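Local coordinates for dipicolinate synthase, B chain (Bacillus cereus, PDB 3MCU), which probably works together with its partner subunit DpaA to oxidise dihydrodipicolinate to dipicolinate, with NADP as the electron acceptor, during sporulation, at residues 23-28 and 173-178. Residues are numbered along the deposited sequence; the frame is centred on the assembly and turned at random.
Sequences MPHLEK and LLEDTV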
# COMPACT_ATOMS: atom_id res chain seq x y z
N MSE D 23 22.60 -8.90 25.27
CA MSE D 23 22.96 -9.04 26.68
C MSE D 23 23.90 -7.94 27.17
O MSE D 23 23.65 -7.31 28.20
CB MSE D 23 23.59 -10.41 26.93
CG MSE D 23 22.63 -11.45 27.40
SE MSE D 23 22.01 -11.01 29.20
CE MSE D 23 21.24 -12.76 29.63
N PRO D 24 25.01 -7.72 26.46
CA PRO D 24 25.93 -6.64 26.81
C PRO D 24 25.35 -5.24 26.59
O PRO D 24 25.86 -4.29 27.18
CB PRO D 24 27.11 -6.86 25.86
CG PRO D 24 27.02 -8.29 25.47
CD PRO D 24 25.56 -8.57 25.39
N HIS D 25 24.31 -5.12 25.76
CA HIS D 25 23.71 -3.80 25.52
C HIS D 25 22.90 -3.31 26.71
O HIS D 25 23.00 -2.13 27.07
CB HIS D 25 22.87 -3.79 24.23
CG HIS D 25 23.69 -3.86 22.98
ND1 HIS D 25 24.54 -2.85 22.59
CD2 HIS D 25 23.81 -4.84 22.05
CE1 HIS D 25 25.14 -3.20 21.46
NE2 HIS D 25 24.72 -4.40 21.12
N LEU D 26 22.13 -4.20 27.31
CA LEU D 26 21.44 -3.85 28.56
C LEU D 26 22.46 -3.30 29.55
O LEU D 26 22.27 -2.25 30.14
CB LEU D 26 20.75 -5.08 29.15
CG LEU D 26 19.67 -5.72 28.27
CD1 LEU D 26 19.08 -6.94 28.97
CD2 LEU D 26 18.58 -4.73 27.91
N GLU D 27 23.56 -4.04 29.69
CA GLU D 27 24.65 -3.66 30.58
C GLU D 27 25.22 -2.29 30.22
O GLU D 27 25.49 -1.47 31.10
CB GLU D 27 25.75 -4.73 30.56
CG GLU D 27 26.46 -4.92 31.89
CD GLU D 27 26.37 -6.34 32.43
OE1 GLU D 27 26.61 -6.54 33.64
OE2 GLU D 27 26.06 -7.26 31.63
N LYS D 28 25.40 -2.03 28.93
CA LYS D 28 25.86 -0.72 28.49
C LYS D 28 24.89 0.36 28.95
O LYS D 28 25.30 1.31 29.62
CB LYS D 28 26.02 -0.66 26.97
CG LYS D 28 27.35 -1.16 26.45
CD LYS D 28 27.58 -0.71 25.01
CE LYS D 28 27.57 0.82 24.89
NZ LYS D 28 27.98 1.27 23.53
N LEU D 173 26.17 -0.21 17.07
CA LEU D 173 25.78 1.19 17.00
C LEU D 173 24.45 1.47 17.70
O LEU D 173 23.87 2.54 17.54
CB LEU D 173 25.71 1.66 15.54
CG LEU D 173 27.02 1.59 14.74
CD1 LEU D 173 26.85 2.20 13.35
CD2 LEU D 173 28.15 2.29 15.50
N LEU D 174 23.96 0.50 18.49
CA LEU D 174 22.66 0.62 19.16
C LEU D 174 22.57 1.86 20.07
O LEU D 174 21.65 2.69 19.95
CB LEU D 174 22.34 -0.64 19.96
CG LEU D 174 20.96 -0.81 20.62
CD1 LEU D 174 20.58 -2.28 20.75
CD2 LEU D 174 20.93 -0.15 21.98
N GLU D 175 23.53 1.98 20.97
CA GLU D 175 23.56 3.09 21.91
C GLU D 175 23.71 4.44 21.20
O GLU D 175 23.07 5.40 21.56
CB GLU D 175 24.66 2.88 22.96
CG GLU D 175 24.40 1.68 23.89
CD GLU D 175 24.73 0.30 23.27
OE1 GLU D 175 24.34 -0.73 23.89
OE2 GLU D 175 25.36 0.23 22.19
N ASP D 176 24.54 4.51 20.17
CA ASP D 176 24.64 5.75 19.41
C ASP D 176 23.32 6.14 18.76
O ASP D 176 23.01 7.32 18.63
CB ASP D 176 25.70 5.61 18.32
CG ASP D 176 27.09 5.67 18.86
OD1 ASP D 176 28.02 5.19 18.18
OD2 ASP D 176 27.24 6.20 19.99
N THR D 177 22.57 5.13 18.33
CA THR D 177 21.30 5.36 17.67
C THR D 177 20.25 5.89 18.65
O THR D 177 19.54 6.86 18.34
CB THR D 177 20.79 4.08 16.99
OG1 THR D 177 21.80 3.58 16.10
CG2 THR D 177 19.47 4.37 16.22
N VAL D 178 20.14 5.28 19.82
CA VAL D 178 19.16 5.82 20.75
C VAL D 178 19.55 7.21 21.29
O VAL D 178 18.68 8.00 21.58
CB VAL D 178 18.69 4.82 21.85
CG1 VAL D 178 19.15 3.40 21.56
CG2 VAL D 178 19.05 5.31 23.25
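Glu175 reaches from helix 174-181 to helix 23-31 and sets its carboxylate between His25 and Lys28, residues one helical turn apart. Followed outward, its CB first comes within 3.7 Å of Lys28 NZ. CG then packs against the lysine chain, 3.4 Å from Lys28 CE. There the glutamate chain bends at chi2, folding the carboxylate back across the lysine methylenes toward the histidine. CD lies 3.3 Å from Lys28 CE. OE1 takes the hydrogen bond from His25 ND1, fairly straight (159° at the hydrogen) and very short at 2.5 Å, a length that is doubtful at this resolution. The acid meets the imidazole at its edge, and this His-carboxylate hydrogen bond, with the two planes only 24° apart, helps hold the ring's rotation. OE2 receives Lys28 NZ at 3.1 Å, a weak hydrogen bond within a salt bridge. With an ammonium on one oxygen and an imidazole N-H on the other, the buried carboxylate is probably stabilised in its charged form. Leu174 adds a nonpolar cover over one face of the imidazole: its CD1 stands 4.1 Å from His25 CG, toward the ring's rim. The helix segments run at 48° with axes 11.2 Å apart, a gap bridged mainly by side chains. On the sheet side, Leu26 and Leu174 both rest on Phe10 of strand 7-12, joining the two helices to one face of the mostly parallel sheet of this flavoprotein-family fold. Helix 57-65 flanks 23-31 through Ile61, while Thr177 leads across to Val153 and Pro154 of strand 150-156.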